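Local coordinates for high-affinity zinc uptake system protein znuA (Streptococcus suis, PDB 3MFQ), which probably captures zinc and related divalent metal ions outside the cell as the solute-binding component of an ABC import system, at residues A10-F15 / D31-A36; D57-H62 / E72-T77; W151-L156 / A178-T183. All blocks are in the same frame, centred on the assembly; numbering follows the deposited sequence.

Interaction 1 of 3, residues A10-F15 / D31-A36; sequences AVTTSF and DLLIPA
Val11 O is gripped twice: it accepts a hydrogen bond from Leu33 N at 2.7 Å, nearly along the C=O axis, and a CA-H...O contact from Leu32 CA. Val11 N donates to Asp31 O from above that carbonyl plane, and the bonding continues past the bridged pairs to Ile34 N, which donates to Thr12 O in the carbonyl plane. Where the chains separate, a water takes the N-H of Ser14 at 2.9 Å from its N and donates to Ile34 O at 3.1 Å.

With Val11 CG1 anti to the carbonyl carbon (chi1 -39°), CG2 falls in the crowded position beside both N and that carbon and meets Leu32 CD1 at 3.7 Å, the side chains crossing at about a right angle. Branched Val11 suits an extended strand, while flexible Leu32 brings CD1 against the carbonyl oxygens of Val11 and Thr12.

These segments join the two strands of the beta-alpha-beta unit 8-11, 14-24, 29-32. Thr13 is the helix N-cap, its OG1 taking a weak bond from Phe15 N. Main-chain bonds and one water thus satisfy the named backbone atoms, while Ser14 OG is tied to Leu256 N, near the zinc ligand Asp254 in sequence.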
ATOM      1  N   ALA A  10      15.570  11.730   0.732  1.00 42.12           N
ATOM      2  CA  ALA A  10      14.289  11.950   1.378  1.00 38.41           C
ATOM      3  C   ALA A  10      13.270  10.934   0.865  1.00 40.13           C
ATOM      4  O   ALA A  10      13.254  10.575  -0.311  1.00 39.06           O
ATOM      5  CB  ALA A  10      13.833  13.353   1.136  1.00 40.88           C
ATOM      6  N   VAL A  11      12.440  10.440   1.769  1.00 42.72           N
ATOM      7  CA  VAL A  11      11.577   9.330   1.432  1.00 36.81           C
ATOM      8  C   VAL A  11      10.205   9.533   2.063  1.00 41.75           C
ATOM      9  O   VAL A  11      10.085   9.762   3.264  1.00 42.35           O
ATOM     10  CB  VAL A  11      12.220   7.974   1.840  1.00 38.41           C
ATOM     11  CG1 VAL A  11      13.737   7.975   1.575  1.00 38.95           C
ATOM     12  CG2 VAL A  11      11.924   7.651   3.297  1.00 40.57           C
ATOM     13  N   THR A  12       9.173   9.476   1.229  1.00 45.39           N
ATOM     14  CA  THR A  12       7.830   9.850   1.653  1.00 42.37           C
ATOM     15  C   THR A  12       7.221   8.870   2.648  1.00 45.58           C
ATOM     16  O   THR A  12       6.837   9.256   3.750  1.00 48.51           O
ATOM     17  CB  THR A  12       6.879  10.034   0.449  1.00 42.88           C
ATOM     18  OG1 THR A  12       7.002   8.915  -0.438  1.00 45.52           O
ATOM     19  CG2 THR A  12       7.229  11.305  -0.308  1.00 39.59           C
ATOM     20  N   THR A  13       7.141   7.602   2.266  1.00 39.20           N
ATOM     21  CA  THR A  13       6.457   6.617   3.093  1.00 37.88           C
ATOM     22  C   THR A  13       7.389   5.536   3.613  1.00 36.94           C
ATOM     23  O   THR A  13       8.491   5.347   3.101  1.00 39.75           O
ATOM     24  CB  THR A  13       5.334   5.930   2.317  1.00 35.69           C
ATOM     25  OG1 THR A  13       5.895   4.904   1.491  1.00 37.58           O
ATOM     26  CG2 THR A  13       4.595   6.939   1.452  1.00 31.72           C
ATOM     27  N   SER A  14       6.925   4.820   4.631  1.00 50.74           N
ATOM     28  CA  SER A  14       7.681   3.721   5.207  1.00 52.62           C
ATOM     29  C   SER A  14       7.980   2.657   4.160  1.00 56.70           C
ATOM     30  O   SER A  14       8.940   1.899   4.294  1.00 60.40           O
ATOM     31  CB  SER A  14       6.906   3.104   6.368  1.00 55.93           C
ATOM     32  OG  SER A  14       5.601   2.737   5.956  1.00 61.54           O
ATOM     33  N   PHE A  15       7.150   2.594   3.124  1.00 47.03           N
ATOM     34  CA  PHE A  15       7.382   1.659   2.031  1.00 44.37           C
ATOM     35  C   PHE A  15       8.753   1.905   1.455  1.00 44.20           C
ATOM     36  O   PHE A  15       9.604   1.019   1.421  1.00 47.26           O
ATOM     37  CB  PHE A  15       6.360   1.857   0.918  1.00 43.27           C
ATOM     38  CG  PHE A  15       4.981   1.448   1.288  1.00 42.80           C
ATOM     39  CD1 PHE A  15       4.614   0.118   1.263  1.00 41.30           C
ATOM     40  CD2 PHE A  15       4.044   2.393   1.658  1.00 42.36           C
ATOM     41  CE1 PHE A  15       3.340  -0.262   1.604  1.00 45.95           C
ATOM     42  CE2 PHE A  15       2.768   2.021   2.000  1.00 43.10           C
ATOM     43  CZ  PHE A  15       2.414   0.691   1.974  1.00 43.88           C
ATOM     44  N   ASP A  31      15.687   9.992   4.944  1.00 59.35           N
ATOM     45  CA  ASP A  31      14.845  11.007   5.565  1.00 56.84           C
ATOM     46  C   ASP A  31      13.371  10.704   5.341  1.00 57.26           C
ATOM     47  O   ASP A  31      12.762  11.197   4.392  1.00 58.77           O
ATOM     48  CB  ASP A  31      15.181  12.390   5.009  1.00 62.56           C
ATOM     49  CG  ASP A  31      15.753  13.312   6.060  1.00 69.15           C
ATOM     50  OD1 ASP A  31      14.963  13.882   6.843  1.00 68.46           O
ATOM     51  OD2 ASP A  31      16.991  13.465   6.104  1.00 68.27           O
ATOM     52  N   LEU A  32      12.801   9.885   6.217  1.00 55.33           N
ATOM     53  CA  LEU A  32      11.390   9.550   6.117  1.00 52.67           C
ATOM     54  C   LEU A  32      10.532  10.747   6.490  1.00 56.35           C
ATOM     55  O   LEU A  32      10.710  11.343   7.552  1.00 60.07           O
ATOM     56  CB  LEU A  32      11.049   8.357   7.007  1.00 52.92           C
ATOM     57  CG  LEU A  32       9.565   7.989   7.027  1.00 54.49           C
ATOM     58  CD1 LEU A  32       9.033   7.826   5.613  1.00 55.51           C
ATOM     59  CD2 LEU A  32       9.333   6.727   7.837  1.00 53.00           C
ATOM     60  N   LEU A  33       9.602  11.095   5.609  1.00 52.29           N
ATOM     61  CA  LEU A  33       8.738  12.246   5.830  1.00 54.60           C
ATOM     62  C   LEU A  33       7.458  11.839   6.544  1.00 55.02           C
ATOM     63  O   LEU A  33       7.133  12.366   7.608  1.00 58.17           O
ATOM     64  CB  LEU A  33       8.401  12.918   4.501  1.00 50.40           C
ATOM     65  CG  LEU A  33       9.592  13.149   3.573  1.00 49.51           C
ATOM     66  CD1 LEU A  33       9.201  14.100   2.458  1.00 49.10           C
ATOM     67  CD2 LEU A  33      10.776  13.695   4.347  1.00 50.92           C
ATOM     68  N   ILE A  34       6.736  10.896   5.950  1.00 51.49           N
ATOM     69  CA  ILE A  34       5.481  10.420   6.515  1.00 52.58           C
ATOM     70  C   ILE A  34       5.721   9.227   7.437  1.00 53.08           C
ATOM     71  O   ILE A  34       6.066   8.138   6.977  1.00 53.22           O
ATOM     72  CB  ILE A  34       4.485  10.026   5.407  1.00 49.87           C
ATOM     73  CG1 ILE A  34       4.365  11.155   4.380  1.00 49.08           C
ATOM     74  CG2 ILE A  34       3.132   9.679   6.003  1.00 50.75           C
ATOM     75  CD1 ILE A  34       3.415  10.856   3.246  1.00 46.96           C
ATOM     76  N   PRO A  35       5.544   9.435   8.749  1.00 76.19           N
ATOM     77  CA  PRO A  35       5.769   8.400   9.764  1.00 74.08           C
ATOM     78  C   PRO A  35       4.852   7.200   9.570  1.00 73.63           C
ATOM     79  O   PRO A  35       3.670   7.373   9.275  1.00 75.64           O
ATOM     80  CB  PRO A  35       5.420   9.113  11.074  1.00 72.95           C
ATOM     81  CG  PRO A  35       5.564  10.564  10.772  1.00 79.65           C
ATOM     82  CD  PRO A  35       5.130  10.713   9.351  1.00 78.22           C
ATOM     83  N   ALA A  36       5.395   5.999   9.737  1.00 48.07           N
ATOM     84  CA  ALA A  36       4.600   4.784   9.637  1.00 46.41           C
ATOM     85  C   ALA A  36       3.358   4.905  10.506  1.00 48.62           C
ATOM     86  O   ALA A  36       3.434   5.346  11.651  1.00 46.30           O
ATOM     87  CB  ALA A  36       5.421   3.579  10.059  1.00 47.72           C
TER
HETATM   88  O   HOH W   1       4.740   5.412   6.433  1.00 27.47           O

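Interaction 2 of 3, residues D57-H62 / E72-T77; sequences DLVLYH and EALEKT
Leu74 CB sits almost exactly over the middle of the Tyr61 ring, 3.6 Å from its centroid and only 5° off the ring normal, a CH-pi contact that forms the tight part of this interface. Tyr61 holds its CG between the backbone N and the carbonyl carbon (chi1 68°), which presents the ring broadside to the helix. The leucine has CG anti to its own carbonyl carbon, and its CD1 comes 3.7 Å from Tyr61 CD2. A flat ring suits a strand position facing a helix, because one face receives Leu74 CB while CD1 lies by CD2 and CG; Leu74 supplies these groups with no polar side-chain atom to bury.

Strand 58-61 and helix 71-77 belong to a beta-alpha-beta unit that runs on into strand 79-80, as in the Rossmann-like lobes of this family. The short segments approach to 8.8 Å between axes. Tyr61 also touches Thr12 of the neighbouring strand's continuation and Glu67.

Toward the end of the helix the fit loosens. Val59 CG1 lies 4.4 Å from Leu74 CD2, and its CG2 is 4.1 Å from Thr77 OG1, longer contacts than those at the ring. Here a water spans the gap, accepting from Val59 N and donating to Thr77 O at 2.6 Å. Glu75, exposed, lays the methylene CG alongside Tyr61 OH and carries its carboxylate outward, away from the buried leucine.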
ATOM      1  N   ASP A  57      19.613  15.086  -1.361  1.00 59.75           N
ATOM      2  CA  ASP A  57      20.376  14.874  -2.582  1.00 58.17           C
ATOM      3  C   ASP A  57      19.513  14.109  -3.576  1.00 59.06           C
ATOM      4  O   ASP A  57      19.674  14.237  -4.790  1.00 60.03           O
ATOM      5  CB  ASP A  57      21.652  14.084  -2.286  1.00 58.23           C
ATOM      6  CG  ASP A  57      22.564  14.792  -1.299  1.00 60.34           C
ATOM      7  OD1 ASP A  57      22.655  16.037  -1.349  1.00 60.62           O
ATOM      8  OD2 ASP A  57      23.196  14.099  -0.474  1.00 58.59           O
ATOM      9  N   LEU A  58      18.597  13.310  -3.041  1.00 48.75           N
ATOM     10  CA  LEU A  58      17.674  12.521  -3.846  1.00 47.97           C
ATOM     11  C   LEU A  58      16.347  12.397  -3.113  1.00 44.00           C
ATOM     12  O   LEU A  58      16.318  12.108  -1.921  1.00 45.36           O
ATOM     13  CB  LEU A  58      18.248  11.126  -4.113  1.00 46.48           C
ATOM     14  CG  LEU A  58      17.320  10.096  -4.762  1.00 39.27           C
ATOM     15  CD1 LEU A  58      16.931  10.535  -6.163  1.00 41.46           C
ATOM     16  CD2 LEU A  58      17.964   8.719  -4.794  1.00 35.43           C
ATOM     17  N   VAL A  59      15.251  12.620  -3.826  1.00 49.27           N
ATOM     18  CA  VAL A  59      13.927  12.461  -3.238  1.00 54.43           C
ATOM     19  C   VAL A  59      13.146  11.373  -3.971  1.00 53.83           C
ATOM     20  O   VAL A  59      13.016  11.415  -5.192  1.00 55.54           O
ATOM     21  CB  VAL A  59      13.132  13.785  -3.261  1.00 59.22           C
ATOM     22  CG1 VAL A  59      11.703  13.562  -2.783  1.00 54.26           C
ATOM     23  CG2 VAL A  59      13.826  14.838  -2.409  1.00 56.81           C
ATOM     24  N   LEU A  60      12.635  10.398  -3.225  1.00 49.22           N
ATOM     25  CA  LEU A  60      11.881   9.295  -3.818  1.00 46.84           C
ATOM     26  C   LEU A  60      10.454   9.226  -3.283  1.00 49.04           C
ATOM     27  O   LEU A  60      10.228   9.351  -2.077  1.00 49.91           O
ATOM     28  CB  LEU A  60      12.592   7.962  -3.579  1.00 42.68           C
ATOM     29  CG  LEU A  60      13.831   7.685  -4.431  1.00 41.59           C
ATOM     30  CD1 LEU A  60      14.564   6.453  -3.927  1.00 39.49           C
ATOM     31  CD2 LEU A  60      13.446   7.525  -5.893  1.00 40.89           C
ATOM     32  N   TYR A  61       9.497   9.028  -4.186  1.00 52.45           N
ATOM     33  CA  TYR A  61       8.092   8.924  -3.803  1.00 51.82           C
ATOM     34  C   TYR A  61       7.318   7.993  -4.733  1.00 51.91           C
ATOM     35  O   TYR A  61       7.804   7.621  -5.802  1.00 49.82           O
ATOM     36  CB  TYR A  61       7.437  10.307  -3.765  1.00 51.12           C
ATOM     37  CG  TYR A  61       7.287  10.964  -5.120  1.00 53.02           C
ATOM     38  CD1 TYR A  61       8.396  11.417  -5.822  1.00 53.31           C
ATOM     39  CD2 TYR A  61       6.034  11.140  -5.692  1.00 54.26           C
ATOM     40  CE1 TYR A  61       8.261  12.021  -7.058  1.00 53.85           C
ATOM     41  CE2 TYR A  61       5.890  11.744  -6.928  1.00 53.43           C
ATOM     42  CZ  TYR A  61       7.005  12.182  -7.607  1.00 55.08           C
ATOM     43  OH  TYR A  61       6.863  12.782  -8.838  1.00 52.80           O
ATOM     44  N   HIS A  62       6.112   7.622  -4.315  1.00 48.74           N
ATOM     45  CA  HIS A  62       5.265   6.721  -5.087  1.00 44.79           C
ATOM     46  C   HIS A  62       4.788   7.371  -6.378  1.00 49.28           C
ATOM     47  O   HIS A  62       5.097   6.906  -7.475  1.00 51.07           O
ATOM     48  CB  HIS A  62       4.048   6.302  -4.261  1.00 44.87           C
ATOM     49  CG  HIS A  62       4.383   5.489  -3.053  1.00 45.58           C
ATOM     50  ND1 HIS A  62       5.282   5.913  -2.097  1.00 46.25           N
ATOM     51  CD2 HIS A  62       3.929   4.285  -2.632  1.00 43.35           C
ATOM     52  CE1 HIS A  62       5.376   4.998  -1.148  1.00 45.05           C
ATOM     53  NE2 HIS A  62       4.563   4.001  -1.448  1.00 44.04           N
ATOM     54  N   GLU A  72       2.457  18.849  -6.095  1.00 83.32           N
ATOM     55  CA  GLU A  72       3.109  20.057  -6.582  1.00 87.32           C
ATOM     56  C   GLU A  72       4.426  20.402  -5.903  1.00 90.18           C
ATOM     57  O   GLU A  72       4.941  21.512  -6.037  1.00 98.36           O
ATOM     58  CB  GLU A  72       2.118  21.219  -6.656  1.00 91.66           C
ATOM     59  CG  GLU A  72       2.573  22.343  -7.575  1.00100.38           C
ATOM     60  CD  GLU A  72       2.664  23.678  -6.866  1.00109.39           C
ATOM     61  OE1 GLU A  72       3.799  24.151  -6.640  1.00109.69           O
ATOM     62  OE2 GLU A  72       1.604  24.249  -6.536  1.00111.83           O
ATOM     63  N   ALA A  73       4.959  19.440  -5.160  1.00 43.56           N
ATOM     64  CA  ALA A  73       6.252  19.587  -4.511  1.00 42.40           C
ATOM     65  C   ALA A  73       7.185  18.426  -4.794  1.00 39.86           C
ATOM     66  O   ALA A  73       8.391  18.606  -4.946  1.00 39.87           O
ATOM     67  CB  ALA A  73       5.914  19.639  -3.027  1.00 38.02           C
ATOM     68  N   LEU A  74       6.605  17.234  -4.880  1.00 51.60           N
ATOM     69  CA  LEU A  74       7.360  16.030  -5.184  1.00 46.35           C
ATOM     70  C   LEU A  74       7.703  15.997  -6.663  1.00 54.20           C
ATOM     71  O   LEU A  74       8.829  15.680  -7.041  1.00 57.22           O
ATOM     72  CB  LEU A  74       6.549  14.793  -4.805  1.00 49.39           C
ATOM     73  CG  LEU A  74       6.181  14.651  -3.327  1.00 49.01           C
ATOM     74  CD1 LEU A  74       5.115  13.588  -3.131  1.00 51.00           C
ATOM     75  CD2 LEU A  74       7.412  14.340  -2.492  1.00 45.59           C
ATOM     76  N   GLU A  75       6.727  16.330  -7.503  1.00 54.83           N
ATOM     77  CA  GLU A  75       6.942  16.348  -8.944  1.00 56.13           C
ATOM     78  C   GLU A  75       8.052  17.317  -9.313  1.00 55.56           C
ATOM     79  O   GLU A  75       8.694  17.178 -10.353  1.00 64.11           O
ATOM     80  CB  GLU A  75       5.661  16.728  -9.682  1.00 55.24           C
ATOM     81  CG  GLU A  75       4.628  15.621  -9.747  1.00 57.27           C
ATOM     82  CD  GLU A  75       3.463  15.971 -10.649  1.00 62.92           C
ATOM     83  OE1 GLU A  75       3.143  17.172 -10.773  1.00 65.45           O
ATOM     84  OE2 GLU A  75       2.869  15.043 -11.235  1.00 64.68           O
ATOM     85  N   LYS A  76       8.276  18.296  -8.446  1.00 60.37           N
ATOM     86  CA  LYS A  76       9.249  19.342  -8.709  1.00 63.73           C
ATOM     87  C   LYS A  76      10.660  18.882  -8.381  1.00 64.52           C
ATOM     88  O   LYS A  76      11.602  19.162  -9.121  1.00 68.76           O
ATOM     89  CB  LYS A  76       8.917  20.588  -7.887  1.00 67.19           C
ATOM     90  CG  LYS A  76       9.733  21.820  -8.251  1.00 70.18           C
ATOM     91  CD  LYS A  76       8.965  22.738  -9.203  1.00 78.26           C
ATOM     92  CE  LYS A  76       7.739  23.350  -8.527  1.00 83.26           C
ATOM     93  NZ  LYS A  76       6.937  24.220  -9.437  1.00 80.32           N
ATOM     94  N   THR A  77      10.799  18.165  -7.273  1.00 47.56           N
ATOM     95  CA  THR A  77      12.117  17.857  -6.733  1.00 51.20           C
ATOM     96  C   THR A  77      12.461  16.369  -6.725  1.00 51.21           C
ATOM     97  O   THR A  77      13.633  16.001  -6.640  1.00 51.42           O
ATOM     98  CB  THR A  77      12.263  18.401  -5.297  1.00 55.75           C
ATOM     99  OG1 THR A  77      13.585  18.138  -4.814  1.00 64.61           O
ATOM    100  CG2 THR A  77      11.252  17.744  -4.371  1.00 45.29           C
TER
HETATM  101  O   HOH W   2      15.432  14.136  -6.328  1.00 25.44           O

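Interaction 3 of 3, residues W151-L156 / A178-T183; sequences WVEKEL and ASYDFT
Tyr180 carries this contact along its whole length. Its CB touches Leu156 CD2 at 3.7 Å, and CG meets the same methyl at 3.8 Å, the two side chains crossing at about a right angle. With CG anti to its carbonyl carbon (chi1 -45°), the tyrosine turns its ring toward helix 131-156. Along one side of the ring, CD1 lies 3.5 Å from Glu153 OE2, whose bent chain (chi2 -74°) brings the carboxylate close; that glutamate is poorly ordered, so its placement is tentative. Farther on, CE1 and CZ pass beneath Val152 CG1, which stands over one ring face toward the rim, 4.0 Å from the centroid, in a CH-pi contact. At the tip, OH approaches the same Val152 CG1 at 4.1 Å.

Val152 suits this spot because its compact branch, CG1 anti to the backbone N, lies over the ring without a polar group. Leu156, one turn further along, adds reach: its CG also meets Phe182 CE1 at 4.1 Å, so a single leucine serves two aromatic residues from the loop after helix 174-179.

Other rings, Phe176 and His149, meet Tyr180 as well, while Val152 and Leu156 also touch Val274 of helix 266-281. The contact thus packs the C-terminal end of long helix 131-156 against the turn that leads from helix 174-179 into strand 183-185, with helix 266-281 alongside.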
ATOM      1  N   TRP A 151       4.832 -17.483  -2.659  1.00 44.26           N
ATOM      2  CA  TRP A 151       4.358 -17.729  -1.304  1.00 43.12           C
ATOM      3  C   TRP A 151       2.903 -17.312  -1.153  1.00 46.76           C
ATOM      4  O   TRP A 151       2.086 -18.056  -0.612  1.00 48.91           O
ATOM      5  CB  TRP A 151       5.223 -16.967  -0.300  1.00 43.70           C
ATOM      6  CG  TRP A 151       4.858 -17.205   1.135  1.00 45.65           C
ATOM      7  CD1 TRP A 151       5.371 -18.162   1.963  1.00 45.37           C
ATOM      8  CD2 TRP A 151       3.911 -16.467   1.916  1.00 44.90           C
ATOM      9  NE1 TRP A 151       4.800 -18.068   3.208  1.00 47.38           N
ATOM     10  CE2 TRP A 151       3.899 -17.036   3.205  1.00 45.44           C
ATOM     11  CE3 TRP A 151       3.070 -15.383   1.649  1.00 43.94           C
ATOM     12  CZ2 TRP A 151       3.080 -16.556   4.225  1.00 44.62           C
ATOM     13  CZ3 TRP A 151       2.259 -14.909   2.662  1.00 45.10           C
ATOM     14  CH2 TRP A 151       2.269 -15.495   3.933  1.00 45.27           C
ATOM     15  N   VAL A 152       2.586 -16.113  -1.632  1.00 54.73           N
ATOM     16  CA  VAL A 152       1.230 -15.585  -1.544  1.00 53.35           C
ATOM     17  C   VAL A 152       0.253 -16.490  -2.279  1.00 54.62           C
ATOM     18  O   VAL A 152      -0.821 -16.804  -1.769  1.00 54.27           O
ATOM     19  CB  VAL A 152       1.136 -14.172  -2.143  1.00 50.43           C
ATOM     20  CG1 VAL A 152      -0.286 -13.656  -2.048  1.00 50.36           C
ATOM     21  CG2 VAL A 152       2.097 -13.235  -1.435  1.00 51.19           C
ATOM     22  N   GLU A 153       0.639 -16.904  -3.481  1.00 83.82           N
ATOM     23  CA  GLU A 153      -0.176 -17.803  -4.289  1.00 88.23           C
ATOM     24  C   GLU A 153      -0.511 -19.089  -3.542  1.00 84.97           C
ATOM     25  O   GLU A 153      -1.680 -19.410  -3.336  1.00 85.88           O
ATOM     26  CB  GLU A 153       0.533 -18.133  -5.606  1.00 90.08           C
ATOM     27  CG  GLU A 153       0.483 -17.023  -6.649  1.00 89.99           C
ATOM     28  CD  GLU A 153      -0.890 -16.880  -7.292  1.00100.26           C
ATOM     29  OE1 GLU A 153      -1.838 -17.564  -6.847  1.00101.40           O
ATOM     30  OE2 GLU A 153      -1.021 -16.081  -8.245  1.00102.08           O
ATOM     31  N   LYS A 154       0.520 -19.826  -3.144  1.00 55.27           N
ATOM     32  CA  LYS A 154       0.321 -21.069  -2.412  1.00 56.33           C
ATOM     33  C   LYS A 154      -0.496 -20.811  -1.154  1.00 54.42           C
ATOM     34  O   LYS A 154      -1.322 -21.629  -0.756  1.00 56.25           O
ATOM     35  CB  LYS A 154       1.669 -21.706  -2.055  1.00 57.07           C
ATOM     36  CG  LYS A 154       1.566 -22.985  -1.227  1.00 63.30           C
ATOM     37  CD  LYS A 154       2.881 -23.758  -1.216  1.00 70.86           C
ATOM     38  CE  LYS A 154       3.255 -24.253  -2.611  1.00 70.08           C
ATOM     39  NZ  LYS A 154       4.667 -24.730  -2.686  1.00 76.17           N
ATOM     40  N   GLU A 155      -0.265 -19.657  -0.539  1.00 53.75           N
ATOM     41  CA  GLU A 155      -0.929 -19.312   0.709  1.00 52.59           C
ATOM     42  C   GLU A 155      -2.418 -19.047   0.491  1.00 54.40           C
ATOM     43  O   GLU A 155      -3.260 -19.494   1.270  1.00 53.14           O
ATOM     44  CB  GLU A 155      -0.256 -18.094   1.344  1.00 51.27           C
ATOM     45  CG  GLU A 155      -0.508 -17.941   2.837  1.00 52.29           C
ATOM     46  CD  GLU A 155       0.309 -18.905   3.677  1.00 53.60           C
ATOM     47  OE1 GLU A 155       1.202 -19.579   3.123  1.00 52.49           O
ATOM     48  OE2 GLU A 155       0.060 -18.983   4.899  1.00 56.69           O
ATOM     49  N   LEU A 156      -2.737 -18.324  -0.578  1.00 57.42           N
ATOM     50  CA  LEU A 156      -4.117 -17.951  -0.882  1.00 53.82           C
ATOM     51  C   LEU A 156      -4.932 -19.104  -1.455  1.00 53.27           C
ATOM     52  O   LEU A 156      -6.156 -19.137  -1.317  1.00 50.01           O
ATOM     53  CB  LEU A 156      -4.139 -16.775  -1.858  1.00 51.78           C
ATOM     54  CG  LEU A 156      -4.303 -15.375  -1.267  1.00 52.01           C
ATOM     55  CD1 LEU A 156      -3.637 -15.271   0.092  1.00 51.37           C
ATOM     56  CD2 LEU A 156      -3.761 -14.327  -2.226  1.00 53.35           C
ATOM     57  N   ALA A 178      -6.636  -8.168  -8.300  1.00 45.32           N
ATOM     58  CA  ALA A 178      -6.374  -8.436  -9.705  1.00 45.92           C
ATOM     59  C   ALA A 178      -5.279  -9.477  -9.872  1.00 48.93           C
ATOM     60  O   ALA A 178      -5.244 -10.198 -10.867  1.00 54.85           O
ATOM     61  CB  ALA A 178      -5.996  -7.153 -10.423  1.00 46.42           C
ATOM     62  N   SER A 179      -4.384  -9.560  -8.895  1.00 56.34           N
ATOM     63  CA  SER A 179      -3.247 -10.465  -8.993  1.00 58.80           C
ATOM     64  C   SER A 179      -3.590 -11.900  -8.592  1.00 61.86           C
ATOM     65  O   SER A 179      -2.943 -12.846  -9.044  1.00 64.97           O
ATOM     66  CB  SER A 179      -2.076  -9.945  -8.156  1.00 61.57           C
ATOM     67  OG  SER A 179      -1.689  -8.647  -8.571  1.00 63.03           O
ATOM     68  N   TYR A 180      -4.612 -12.062  -7.756  1.00 44.02           N
ATOM     69  CA  TYR A 180      -4.932 -13.378  -7.213  1.00 43.30           C
ATOM     70  C   TYR A 180      -6.411 -13.701  -7.260  1.00 41.31           C
ATOM     71  O   TYR A 180      -6.974 -14.193  -6.288  1.00 42.69           O
ATOM     72  CB  TYR A 180      -4.427 -13.484  -5.778  1.00 44.07           C
ATOM     73  CG  TYR A 180      -3.035 -12.939  -5.637  1.00 41.90           C
ATOM     74  CD1 TYR A 180      -1.929 -13.756  -5.806  1.00 45.09           C
ATOM     75  CD2 TYR A 180      -2.828 -11.598  -5.371  1.00 41.30           C
ATOM     76  CE1 TYR A 180      -0.652 -13.252  -5.692  1.00 48.02           C
ATOM     77  CE2 TYR A 180      -1.566 -11.084  -5.257  1.00 42.88           C
ATOM     78  CZ  TYR A 180      -0.476 -11.913  -5.418  1.00 44.36           C
ATOM     79  OH  TYR A 180       0.795 -11.408  -5.304  1.00 46.19           O
ATOM     80  N   ASP A 181      -7.034 -13.425  -8.395  1.00 53.35           N
ATOM     81  CA  ASP A 181      -8.429 -13.780  -8.598  1.00 53.17           C
ATOM     82  C   ASP A 181      -9.266 -13.474  -7.361  1.00 53.37           C
ATOM     83  O   ASP A 181      -9.863 -14.373  -6.763  1.00 51.90           O
ATOM     84  CB  ASP A 181      -8.544 -15.262  -8.945  1.00 52.13           C
ATOM     85  CG  ASP A 181      -9.932 -15.645  -9.399  1.00 59.39           C
ATOM     86  OD1 ASP A 181     -10.537 -14.881 -10.181  1.00 59.42           O
ATOM     87  OD2 ASP A 181     -10.415 -16.714  -8.975  1.00 61.60           O
ATOM     88  N   PHE A 182      -9.305 -12.200  -6.981  1.00 42.92           N
ATOM     89  CA  PHE A 182     -10.065 -11.772  -5.816  1.00 40.19           C
ATOM     90  C   PHE A 182     -11.035 -10.648  -6.147  1.00 41.81           C
ATOM     91  O   PHE A 182     -10.870  -9.943  -7.140  1.00 43.27           O
ATOM     92  CB  PHE A 182      -9.123 -11.315  -4.708  1.00 38.66           C
ATOM     93  CG  PHE A 182      -9.044 -12.264  -3.555  1.00 37.05           C
ATOM     94  CD1 PHE A 182      -8.130 -13.302  -3.558  1.00 38.26           C
ATOM     95  CD2 PHE A 182      -9.885 -12.118  -2.468  1.00 36.91           C
ATOM     96  CE1 PHE A 182      -8.055 -14.176  -2.497  1.00 37.82           C
ATOM     97  CE2 PHE A 182      -9.816 -12.988  -1.402  1.00 37.83           C
ATOM     98  CZ  PHE A 182      -8.900 -14.019  -1.418  1.00 38.40           C
ATOM     99  N   THR A 183     -12.046 -10.487  -5.298  1.00 46.82           N
ATOM    100  CA  THR A 183     -13.019  -9.411  -5.441  1.00 45.13           C
ATOM    101  C   THR A 183     -12.994  -8.518  -4.208  1.00 49.53           C
ATOM    102  O   THR A 183     -13.129  -9.002  -3.084  1.00 51.81           O
ATOM    103  CB  THR A 183     -14.445  -9.963  -5.628  1.00 45.79           C
ATOM    104  OG1 THR A 183     -14.521 -10.687  -6.862  1.00 51.95           O
ATOM    105  CG2 THR A 183     -15.454  -8.830  -5.649  1.00 40.85           C
TER

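Interactions 1, 2 and 3 follow in series along the chain. Interactions 1 and 2 sit side by side in one lobe, their centres about 12 Å apart, and share the parallel sheet in which strand 8-11 lies between 29-32 and 58-61; Ala10 O and Leu60 N probably bond across the neighbouring strands. Interaction 3 lies on the opposite side of the chain's centre; its own centre is about 28 Å from that of interaction 1 and 32 Å from that of interaction 2. The zinc ligands His41, His104, His170 and Asp254 come from both halves of the sequence, consistent with a metal site between two lobes, as in related binding proteins. The side chain of Thr13 lies about 10 Å from the zinc.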